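Local coordinates for vacuolar protein sorting-associated protein 53 (Saccharomyces cerevisiae, PDB 3NS4) that is a subunit, represented by its C-terminal helical domain, of the GARP tethering complex, which links endosome-derived vesicles to the late Golgi in retrograde transport, at residues Lys120-Leu124 with Thr138-Asn144; Gln117-Phe121 with Phe195-Trp199; Trp163-Lys169 with Asn218-Phe222; Pro49-Phe53 with Phe207-Leu211. The protein carries 2 engineered substitutions. One frame throughout, in Å; residues are numbered along the deposited sequence.

Contact 1. Residues Lys120-Leu124 with Thr138-Asn144; sequences KFIKL and TYSKLTN
With CG anti to the carbonyl carbon (chi1 -63°), Leu-142 sends its branch straight at the helix of Lys-120 to Leu-124. Leu-124 takes the other course: its CG stands anti to the backbone N (chi1 -170°), and the branch turns back toward the partner helix although the side chain first leaves the backbone to one side. The two leucines slide past each other in opposite directions. Leu-142 CD1 comes to 3.8 Å from Leu-124 CB, and the same methyl settles against the turn of backbone that joins Lys-120 to Leu-124, 3.8 Å from Lys-120 O. Lys-123 closes the solvent side through its first methylene, CB lying 3.7 Å from Leu-142 CD1, while its extended chain carries the amine away. On the inner side Leu-124 CD1 rests 4.0 Å from Tyr-139 CA and CD2 meets the tyrosine ring obliquely. That ring has Thr-143 CG2 over one face, and the threonine is held in turn by its hydroxyl, which gives a hydrogen bond of 2.7 Å from Thr-143 OG1 to Tyr-139 O. The pairing is therefore apolar at heart, with lysines along its outer margin. It is the antiparallel packing of an alpha-hairpin: the axes of the two short helical segments approach to 10.1 Å and run at 173° to each other. Around this hairpin, Val-155 of helix 149-159 touches Leu-124, Trp-152 of the same helix meets Tyr-139 edge-to-face, and helices 20-47 and 64-87 cover the far side of helix 102-125 at Phe-121 and Ile-122.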
# COMPACT_ATOMS: atom_id res chain seq x y z
N LYS A 120 7.37 -1.49 -3.29
CA LYS A 120 7.36 -2.37 -2.16
C LYS A 120 6.00 -2.99 -1.94
O LYS A 120 5.86 -4.19 -1.72
CB LYS A 120 7.80 -1.60 -0.94
CG LYS A 120 9.27 -1.28 -0.98
CD LYS A 120 9.59 -0.24 0.03
CE LYS A 120 11.07 -0.08 0.15
NZ LYS A 120 11.25 0.93 1.19
N PHE A 121 4.99 -2.16 -2.01
CA PHE A 121 3.68 -2.65 -1.79
C PHE A 121 3.38 -3.81 -2.71
O PHE A 121 2.91 -4.86 -2.26
CB PHE A 121 2.73 -1.55 -2.09
CG PHE A 121 1.32 -1.94 -1.94
CD1 PHE A 121 0.92 -2.71 -0.84
CD2 PHE A 121 0.37 -1.51 -2.85
CE1 PHE A 121 -0.41 -3.09 -0.69
CE2 PHE A 121 -0.97 -1.87 -2.71
CZ PHE A 121 -1.36 -2.66 -1.61
N ILE A 122 3.64 -3.62 -3.99
CA ILE A 122 3.38 -4.69 -4.95
C ILE A 122 4.24 -5.91 -4.67
O ILE A 122 3.72 -7.04 -4.68
CB ILE A 122 3.65 -4.23 -6.36
CG1 ILE A 122 2.69 -3.11 -6.72
CG2 ILE A 122 3.55 -5.41 -7.35
CD1 ILE A 122 3.23 -2.25 -7.82
N LYS A 123 5.55 -5.69 -4.45
CA LYS A 123 6.46 -6.82 -4.18
C LYS A 123 5.88 -7.65 -3.05
O LYS A 123 5.93 -8.90 -3.06
CB LYS A 123 7.88 -6.36 -3.80
CG LYS A 123 8.81 -6.11 -4.97
CD LYS A 123 10.29 -5.96 -4.54
CE LYS A 123 11.19 -6.03 -5.81
NZ LYS A 123 12.60 -5.52 -5.73
N LEU A 124 5.27 -6.94 -2.12
CA LEU A 124 4.68 -7.58 -0.98
C LEU A 124 3.48 -8.36 -1.38
O LEU A 124 3.34 -9.49 -0.97
CB LEU A 124 4.32 -6.56 0.06
CG LEU A 124 3.91 -7.10 1.41
CD1 LEU A 124 5.00 -7.98 2.03
CD2 LEU A 124 3.58 -5.93 2.33
N THR A 138 10.19 -11.08 4.72
CA THR A 138 9.95 -10.13 3.67
C THR A 138 8.94 -9.04 4.12
O THR A 138 9.07 -7.87 3.71
CB THR A 138 9.59 -10.82 2.32
OG1 THR A 138 8.19 -11.02 2.26
CG2 THR A 138 10.34 -12.16 2.12
N TYR A 139 7.97 -9.39 4.97
CA TYR A 139 7.02 -8.39 5.45
C TYR A 139 7.75 -7.27 6.22
O TYR A 139 7.56 -6.07 5.96
CB TYR A 139 5.91 -9.00 6.31
CG TYR A 139 4.96 -7.96 6.79
CD1 TYR A 139 3.74 -7.75 6.14
CD2 TYR A 139 5.28 -7.13 7.86
CE1 TYR A 139 2.85 -6.75 6.55
CE2 TYR A 139 4.39 -6.13 8.27
CZ TYR A 139 3.18 -5.95 7.60
OH TYR A 139 2.32 -4.98 8.00
N SER A 140 8.63 -7.66 7.14
CA SER A 140 9.34 -6.64 7.90
C SER A 140 10.33 -5.91 7.00
O SER A 140 10.55 -4.70 7.18
CB SER A 140 10.08 -7.27 9.05
OG SER A 140 10.88 -8.29 8.51
N LYS A 141 10.93 -6.62 6.04
CA LYS A 141 11.83 -5.96 5.13
C LYS A 141 11.10 -4.86 4.35
O LYS A 141 11.57 -3.72 4.24
CB LYS A 141 12.38 -6.92 4.08
CG LYS A 141 13.43 -6.25 3.17
CD LYS A 141 14.00 -7.09 2.01
CE LYS A 141 13.05 -7.18 0.82
NZ LYS A 141 13.69 -7.80 -0.38
N LEU A 142 9.93 -5.22 3.82
CA LEU A 142 9.24 -4.33 2.92
C LEU A 142 8.46 -3.24 3.60
O LEU A 142 8.06 -2.30 2.93
CB LEU A 142 8.40 -5.11 1.89
CG LEU A 142 9.12 -6.04 0.90
CD1 LEU A 142 8.16 -6.71 -0.09
CD2 LEU A 142 10.17 -5.30 0.11
N THR A 143 8.22 -3.33 4.90
CA THR A 143 7.45 -2.27 5.57
C THR A 143 8.30 -1.54 6.59
O THR A 143 7.78 -0.79 7.43
CB THR A 143 6.26 -2.84 6.31
OG1 THR A 143 6.74 -3.81 7.26
CG2 THR A 143 5.33 -3.52 5.36
N ASN A 144 9.61 -1.79 6.53
CA ASN A 144 10.56 -1.26 7.52
C ASN A 144 10.14 -1.57 8.96
O ASN A 144 10.03 -0.68 9.78
CB ASN A 144 10.83 0.24 7.29
CG ASN A 144 11.47 0.51 5.92
OD1 ASN A 144 12.65 0.21 5.68
ND2 ASN A 144 10.69 1.06 5.01

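Contact 2. Residues Gln117-Phe121 with Phe195-Trp199; sequences QLLKF and FIFKW
Ile-196 and Phe-121 meet nearly at right angles, the isoleucine lying over the flat of the ring, where a short 3-10 turn from the loop before helix 201-212 docks on helix 102-125 of the helical bundle. The contact is a CH-pi one: Ile-196 CG2 sits 3.9 Å from the centroid of the Phe-121 ring, only 18° off its normal. The other branch of the isoleucine, with CG1 anti to the backbone N (chi1 -158°), runs past the root of the phenylalanine, and its end, CD1, reaches Leu-118 CD2 at 3.9 Å. One residue thus spans nearly a helical turn. Phe-195 crosses Phe-121 at about a right angle, its CE2 lying 3.9 Å from Phe-121 CD1, and Ile-196 CB covers part of one face of the Phe-195 ring. Beyond these, helix 20-47 reaches Leu-118 through Val-40 and Trp-199 through Asp-33 and Thr-37, which makes the loop a bridge between two helices. The outer margin belongs to Gln-117, whose extended side chain crosses Trp-199 at about a right angle, its amide plane turned 42° from the indole. There the amide approaches the ring at its edge, with Gln-117 CD 4.1 Å from Trp-199 NE1.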
# COMPACT_ATOMS: atom_id res chain seq x y z
N GLN A 117 7.65 3.21 -2.88
CA GLN A 117 6.64 2.65 -2.00
C GLN A 117 5.73 1.70 -2.74
O GLN A 117 5.49 0.55 -2.29
CB GLN A 117 5.81 3.73 -1.38
CG GLN A 117 6.63 4.78 -0.72
CD GLN A 117 5.76 5.75 0.06
OE1 GLN A 117 6.14 6.91 0.29
NE2 GLN A 117 4.55 5.30 0.45
N LEU A 118 5.23 2.18 -3.87
CA LEU A 118 4.38 1.35 -4.66
C LEU A 118 5.07 -0.00 -4.90
O LEU A 118 4.49 -1.09 -4.67
CB LEU A 118 4.08 2.08 -5.96
CG LEU A 118 3.09 3.25 -5.74
CD1 LEU A 118 2.75 3.93 -7.05
CD2 LEU A 118 1.80 2.75 -5.06
N LEU A 119 6.33 0.09 -5.30
CA LEU A 119 7.12 -1.08 -5.62
C LEU A 119 7.10 -2.01 -4.45
O LEU A 119 6.78 -3.18 -4.58
CB LEU A 119 8.53 -0.71 -6.06
CG LEU A 119 9.36 -1.89 -6.64
CD1 LEU A 119 8.67 -2.70 -7.73
CD2 LEU A 119 10.75 -1.45 -7.16
N LYS A 120 7.37 -1.49 -3.29
CA LYS A 120 7.36 -2.37 -2.16
C LYS A 120 6.00 -2.99 -1.94
O LYS A 120 5.86 -4.19 -1.72
CB LYS A 120 7.80 -1.60 -0.94
CG LYS A 120 9.27 -1.28 -0.98
CD LYS A 120 9.59 -0.24 0.03
CE LYS A 120 11.07 -0.08 0.15
NZ LYS A 120 11.25 0.93 1.19
N PHE A 121 4.99 -2.16 -2.01
CA PHE A 121 3.68 -2.65 -1.79
C PHE A 121 3.38 -3.81 -2.71
O PHE A 121 2.91 -4.86 -2.26
CB PHE A 121 2.73 -1.55 -2.09
CG PHE A 121 1.32 -1.94 -1.94
CD1 PHE A 121 0.92 -2.71 -0.84
CD2 PHE A 121 0.37 -1.51 -2.85
CE1 PHE A 121 -0.41 -3.09 -0.69
CE2 PHE A 121 -0.97 -1.87 -2.71
CZ PHE A 121 -1.36 -2.66 -1.61
N PHE A 195 2.10 2.58 6.43
CA PHE A 195 2.61 1.98 5.21
C PHE A 195 1.90 2.60 4.01
O PHE A 195 1.57 3.78 4.03
CB PHE A 195 2.35 0.49 5.29
CG PHE A 195 2.93 -0.31 4.17
CD1 PHE A 195 4.24 -0.10 3.73
CD2 PHE A 195 2.21 -1.34 3.59
CE1 PHE A 195 4.81 -0.87 2.69
CE2 PHE A 195 2.75 -2.12 2.57
CZ PHE A 195 4.06 -1.89 2.11
N ILE A 196 1.61 1.80 3.00
CA ILE A 196 0.95 2.25 1.78
C ILE A 196 -0.44 2.87 2.03
O ILE A 196 -0.97 3.58 1.18
CB ILE A 196 0.82 1.05 0.81
CG1 ILE A 196 0.67 1.53 -0.62
CG2 ILE A 196 -0.34 0.13 1.20
CD1 ILE A 196 1.85 2.26 -1.19
N PHE A 197 -1.03 2.61 3.19
CA PHE A 197 -2.36 3.10 3.47
C PHE A 197 -2.33 4.56 3.85
O PHE A 197 -3.35 5.16 4.15
CB PHE A 197 -3.01 2.23 4.51
CG PHE A 197 -2.96 0.77 4.16
CD1 PHE A 197 -3.71 0.27 3.09
CD2 PHE A 197 -2.16 -0.11 4.87
CE1 PHE A 197 -3.65 -1.08 2.74
CE2 PHE A 197 -2.11 -1.49 4.54
CZ PHE A 197 -2.86 -1.96 3.47
N LYS A 198 -1.12 5.10 3.84
CA LYS A 198 -0.90 6.52 4.04
C LYS A 198 -1.79 7.21 2.98
O LYS A 198 -2.30 8.33 3.16
CB LYS A 198 0.60 6.86 3.80
CG LYS A 198 0.76 8.31 3.57
CD LYS A 198 2.14 8.88 3.48
CE LYS A 198 1.93 10.43 3.35
NZ LYS A 198 2.96 11.26 4.06
N TRP A 199 -2.00 6.49 1.89
CA TRP A 199 -2.66 7.01 0.71
C TRP A 199 -4.15 6.77 0.62
O TRP A 199 -4.79 7.30 -0.31
CB TRP A 199 -1.97 6.44 -0.54
CG TRP A 199 -0.50 6.71 -0.58
CD1 TRP A 199 0.51 5.83 -0.32
CD2 TRP A 199 0.12 7.96 -0.88
NE1 TRP A 199 1.74 6.45 -0.46
CE2 TRP A 199 1.53 7.76 -0.80
CE3 TRP A 199 -0.37 9.23 -1.23
CZ2 TRP A 199 2.45 8.79 -1.06
CZ3 TRP A 199 0.54 10.26 -1.49
CH2 TRP A 199 1.94 10.04 -1.39

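Contact 3. Residues Trp163-Lys169 with Asn218-Phe222; sequences WDLALWK and NWSKF
Trp-219 lies at the middle of an aromatic cluster with Trp-163 and Trp-168, which joins the start of helix 165-178 to helix 217-227 at the end of the helical bundle. The two short helical segments run nearly parallel, at 18°, with their axes 11.5 Å apart, a spacing wide enough to take large rings. Two T-shaped pairs make up the aromatic part. Trp-163 turns the edge of its six-membered ring to one face of Trp-219, the planes standing at 83°. Trp-219 in turn points its own edge at the face of Trp-168, CH2 lying 3.5 Å from Trp-168 CG. Aliphatic groups supply the rest. On the face of Trp-219 opposite Trp-163, Leu-165 CD1 sits 3.8 Å from the centroid of the five-membered ring in a CH-pi contact. The same methyl also touches Asn-218 CB. Were Trp-219 an alanine, the helices would probably be left with a gap, and Trp-163, Trp-168 and Leu-165 would lose the ring they share. At the outer margin the alkyl stem of Lys-169 runs alongside Phe-222, CG coming to 3.6 Å from CE1 of that ring. A polar bond from just ahead of helix 165-178 steadies one indole: Trp-168 NE1 is hydrogen-bonded to Pro-162 O, with Trp-219 CH2 over one face of that indole.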
# COMPACT_ATOMS: atom_id res chain seq x y z
N TRP A 163 -10.62 -16.76 4.90
CA TRP A 163 -10.91 -16.56 6.34
C TRP A 163 -10.73 -17.83 7.18
O TRP A 163 -11.68 -18.32 7.80
CB TRP A 163 -12.32 -15.97 6.54
CG TRP A 163 -12.47 -14.58 5.94
CD1 TRP A 163 -13.26 -14.21 4.87
CD2 TRP A 163 -11.77 -13.41 6.36
NE1 TRP A 163 -13.10 -12.86 4.63
CE2 TRP A 163 -12.19 -12.35 5.52
CE3 TRP A 163 -10.83 -13.14 7.38
CZ2 TRP A 163 -11.70 -11.05 5.67
CZ3 TRP A 163 -10.34 -11.84 7.52
CH2 TRP A 163 -10.78 -10.81 6.67
N ASP A 164 -9.51 -18.35 7.17
CA ASP A 164 -9.14 -19.56 7.89
C ASP A 164 -8.34 -19.15 9.12
O ASP A 164 -7.16 -18.82 9.03
CB ASP A 164 -8.32 -20.50 6.98
CG ASP A 164 -7.94 -21.81 7.65
OD1 ASP A 164 -8.60 -22.23 8.63
OD2 ASP A 164 -6.96 -22.45 7.18
N LEU A 165 -9.02 -19.16 10.26
CA LEU A 165 -8.42 -18.77 11.51
C LEU A 165 -7.11 -19.51 11.78
O LEU A 165 -6.14 -18.91 12.24
CB LEU A 165 -9.42 -18.94 12.65
CG LEU A 165 -9.17 -18.03 13.85
CD1 LEU A 165 -10.39 -17.91 14.72
CD2 LEU A 165 -8.01 -18.50 14.67
N ALA A 166 -7.08 -20.81 11.48
CA ALA A 166 -5.88 -21.64 11.67
C ALA A 166 -4.70 -21.12 10.86
O ALA A 166 -3.58 -21.04 11.37
CB ALA A 166 -6.17 -23.10 11.32
N LEU A 167 -4.95 -20.76 9.61
CA LEU A 167 -3.94 -20.21 8.75
C LEU A 167 -3.53 -18.79 9.20
O LEU A 167 -2.35 -18.44 9.14
CB LEU A 167 -4.45 -20.23 7.32
CG LEU A 167 -3.65 -19.61 6.18
CD1 LEU A 167 -2.12 -19.91 6.24
CD2 LEU A 167 -4.27 -20.08 4.87
N TRP A 168 -4.49 -17.98 9.63
CA TRP A 168 -4.17 -16.65 10.13
C TRP A 168 -3.23 -16.70 11.34
O TRP A 168 -2.23 -15.98 11.40
CB TRP A 168 -5.44 -15.92 10.47
CG TRP A 168 -6.06 -15.26 9.30
CD1 TRP A 168 -6.75 -15.87 8.29
CD2 TRP A 168 -6.05 -13.85 9.00
NE1 TRP A 168 -7.16 -14.92 7.37
CE2 TRP A 168 -6.75 -13.68 7.78
CE3 TRP A 168 -5.50 -12.72 9.63
CZ2 TRP A 168 -6.94 -12.42 7.20
CZ3 TRP A 168 -5.69 -11.47 9.05
CH2 TRP A 168 -6.41 -11.33 7.84
N LYS A 169 -3.55 -17.55 12.30
CA LYS A 169 -2.71 -17.73 13.48
C LYS A 169 -1.37 -18.31 13.07
O LYS A 169 -0.37 -17.99 13.68
CB LYS A 169 -3.35 -18.67 14.50
CG LYS A 169 -4.45 -18.04 15.31
CD LYS A 169 -4.99 -19.01 16.36
CE LYS A 169 -5.95 -18.31 17.33
NZ LYS A 169 -6.54 -19.21 18.35
N ASN A 218 -14.46 -17.15 18.02
CA ASN A 218 -13.01 -17.37 17.97
C ASN A 218 -12.34 -16.22 17.32
O ASN A 218 -11.40 -15.65 17.89
CB ASN A 218 -12.69 -18.64 17.20
CG ASN A 218 -13.06 -19.88 17.96
OD1 ASN A 218 -12.51 -20.14 19.03
ND2 ASN A 218 -14.01 -20.64 17.43
N TRP A 219 -12.82 -15.88 16.13
CA TRP A 219 -12.36 -14.72 15.37
C TRP A 219 -12.46 -13.51 16.23
O TRP A 219 -11.48 -12.78 16.41
CB TRP A 219 -13.19 -14.51 14.11
CG TRP A 219 -12.63 -15.25 12.98
CD1 TRP A 219 -13.08 -16.41 12.44
CD2 TRP A 219 -11.44 -14.90 12.25
NE1 TRP A 219 -12.26 -16.80 11.39
CE2 TRP A 219 -11.25 -15.89 11.26
CE3 TRP A 219 -10.53 -13.84 12.33
CZ2 TRP A 219 -10.18 -15.86 10.36
CZ3 TRP A 219 -9.47 -13.80 11.43
CH2 TRP A 219 -9.30 -14.80 10.46
N SER A 220 -13.65 -13.30 16.76
CA SER A 220 -13.91 -12.20 17.65
C SER A 220 -12.77 -12.12 18.69
O SER A 220 -12.16 -11.06 18.87
CB SER A 220 -15.27 -12.37 18.31
OG SER A 220 -15.69 -11.16 18.89
N LYS A 221 -12.46 -13.25 19.32
CA LYS A 221 -11.41 -13.30 20.33
C LYS A 221 -9.99 -13.06 19.74
O LYS A 221 -9.15 -12.40 20.36
CB LYS A 221 -11.49 -14.63 21.09
CG LYS A 221 -10.79 -14.59 22.44
CD LYS A 221 -10.85 -15.93 23.17
CE LYS A 221 -10.04 -17.02 22.44
NZ LYS A 221 -10.00 -18.31 23.21
N PHE A 222 -9.76 -13.59 18.54
CA PHE A 222 -8.48 -13.42 17.86
C PHE A 222 -8.20 -11.95 17.56
O PHE A 222 -7.09 -11.47 17.76
CB PHE A 222 -8.46 -14.25 16.57
CG PHE A 222 -7.22 -14.07 15.75
CD1 PHE A 222 -6.01 -14.61 16.16
CD2 PHE A 222 -7.26 -13.38 14.55
CE1 PHE A 222 -4.84 -14.43 15.41
CE2 PHE A 222 -6.09 -13.21 13.77
CZ PHE A 222 -4.88 -13.74 14.20

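Contact 4. Residues Pro49-Phe53 with Phe207-Leu211; sequences PVPPF and FENNL
Phe-53 inserts its ring between Asn-210 on one side of its plane and Phe-207 and Leu-211 on the other, at helix 201-212, and so anchors the proline-rich loop following helix 20-47 on a later helix of the bundle. Asn-210 CB lies obliquely to the ring, 3.7 Å from Phe-53 CZ, and the asparagine amide is turned almost perpendicular to the ring plane, at 89°. Leu-211 CD1 lies 3.8 Å from Phe-53 CD1. Phe-207 comes from the preceding turn, its CE1 lying 3.9 Å from Phe-53 CE1, and the two rings meet obliquely, with planes 48° apart. Phe-53 reaches all three because its CG is anti to the carbonyl carbon (chi1 -59°), which carries the ring toward the helix. Pro-51 adds a direct contact of its own, its CB lying 3.9 Å from Asn-210 CG. Replacing Phe-53 by an alanine would probably leave Phe-207, Leu-211 and the CB of Asn-210 without a common partner and let the loop come away from the helix here. The three prolines, with a cis peptide bond between Pro-51 and Pro-52, probably restrict the loop. On the side of the Phe-53 ring where Phe-207 and Leu-211 lie, Trp-163 also meets it and touches Leu-211 and Pro-49, while Met-214 adds to the cover of Phe-53. Phe-207 is stacked on Phe-154 of helix 149-159, whose Ala-157 also touches Pro-49. That proline closes the row at the edge of the Phe-207 ring, where its CG approaches CE1 to 4.0 Å, near the ring plane.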
# COMPACT_ATOMS: atom_id res chain seq x y z
N PRO A 49 -11.20 -7.75 0.60
CA PRO A 49 -12.26 -8.68 0.97
C PRO A 49 -13.62 -7.98 1.09
O PRO A 49 -13.68 -6.78 1.41
CB PRO A 49 -11.78 -9.21 2.33
CG PRO A 49 -10.99 -8.12 2.89
CD PRO A 49 -10.30 -7.47 1.72
N VAL A 50 -14.69 -8.74 0.84
CA VAL A 50 -16.04 -8.21 0.84
C VAL A 50 -16.77 -8.45 2.17
O VAL A 50 -16.99 -9.61 2.54
CB VAL A 50 -16.89 -8.80 -0.32
CG1 VAL A 50 -18.22 -8.08 -0.41
CG2 VAL A 50 -16.15 -8.66 -1.67
N PRO A 51 -17.12 -7.36 2.89
CA PRO A 51 -17.86 -7.48 4.13
C PRO A 51 -19.28 -7.93 3.82
O PRO A 51 -19.85 -7.52 2.81
CB PRO A 51 -17.84 -6.07 4.70
CG PRO A 51 -17.70 -5.18 3.53
CD PRO A 51 -16.83 -5.94 2.57
N PRO A 52 -19.86 -8.75 4.70
CA PRO A 52 -19.30 -9.23 5.96
C PRO A 52 -18.30 -10.37 5.80
O PRO A 52 -18.42 -11.21 4.89
CB PRO A 52 -20.53 -9.70 6.72
CG PRO A 52 -21.42 -10.25 5.62
CD PRO A 52 -21.11 -9.47 4.35
N PHE A 53 -17.33 -10.40 6.69
CA PHE A 53 -16.28 -11.38 6.63
C PHE A 53 -16.57 -12.67 7.37
O PHE A 53 -17.03 -12.63 8.51
CB PHE A 53 -15.01 -10.82 7.26
CG PHE A 53 -14.47 -9.56 6.64
CD1 PHE A 53 -13.78 -8.65 7.43
CD2 PHE A 53 -14.63 -9.28 5.29
CE1 PHE A 53 -13.24 -7.49 6.89
CE2 PHE A 53 -14.11 -8.10 4.74
CZ PHE A 53 -13.41 -7.21 5.54
N PHE A 207 -11.78 -1.39 6.76
CA PHE A 207 -11.29 -2.74 6.98
C PHE A 207 -11.26 -3.09 8.46
O PHE A 207 -11.75 -4.15 8.87
CB PHE A 207 -9.90 -2.95 6.40
CG PHE A 207 -9.38 -4.32 6.67
CD1 PHE A 207 -9.93 -5.41 6.04
CD2 PHE A 207 -8.35 -4.52 7.56
CE1 PHE A 207 -9.46 -6.70 6.29
CE2 PHE A 207 -7.86 -5.82 7.81
CZ PHE A 207 -8.42 -6.90 7.17
N GLU A 208 -10.65 -2.20 9.26
CA GLU A 208 -10.57 -2.41 10.71
C GLU A 208 -11.98 -2.64 11.30
O GLU A 208 -12.20 -3.63 11.99
CB GLU A 208 -9.84 -1.25 11.41
CG GLU A 208 -8.31 -1.23 11.26
CD GLU A 208 -7.62 0.03 11.85
OE1 GLU A 208 -7.83 1.15 11.31
OE2 GLU A 208 -6.84 -0.09 12.83
N ASN A 209 -12.94 -1.76 11.00
CA ASN A 209 -14.32 -1.89 11.49
C ASN A 209 -14.95 -3.22 11.16
O ASN A 209 -15.49 -3.89 12.03
CB ASN A 209 -15.22 -0.82 10.89
CG ASN A 209 -14.93 0.55 11.44
OD1 ASN A 209 -14.36 0.69 12.52
ND2 ASN A 209 -15.34 1.58 10.70
N ASN A 210 -14.87 -3.60 9.89
CA ASN A 210 -15.46 -4.83 9.43
C ASN A 210 -14.90 -5.98 10.20
O ASN A 210 -15.63 -6.92 10.51
CB ASN A 210 -15.18 -5.05 7.95
CG ASN A 210 -15.67 -3.92 7.10
OD1 ASN A 210 -16.74 -3.35 7.35
ND2 ASN A 210 -14.88 -3.57 6.06
N LEU A 211 -13.62 -5.89 10.52
CA LEU A 211 -12.92 -6.96 11.23
C LEU A 211 -13.40 -7.16 12.68
O LEU A 211 -13.42 -8.29 13.21
CB LEU A 211 -11.43 -6.67 11.20
CG LEU A 211 -10.54 -7.91 11.09
CD1 LEU A 211 -10.78 -8.64 9.73
CD2 LEU A 211 -9.04 -7.54 11.25

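The four contacts fall into two touching pairs. Contacts 1 and 2, with centres 9 Å apart, share Lys-120 and Phe-121 on helix 102-125; they meet where Phe-195 CE2 lies 3.9 Å from Leu-124 CD2. Contacts 3 and 4, with centres 14 Å apart, join through Trp-163, whose CH2 is 3.8 Å from Leu-211 CD1. Between the pairs, contacts 2 and 4 come to about 7 Å at their nearest atoms, and helix 149-159 borders all four. Along the chain, contacts 1 and 2 are nested within the loop that contact 4 closes. Bound barium ions stay at a distance, about 13 Å from the Tyr-139 side chain and about 12 Å from that of Phe-222.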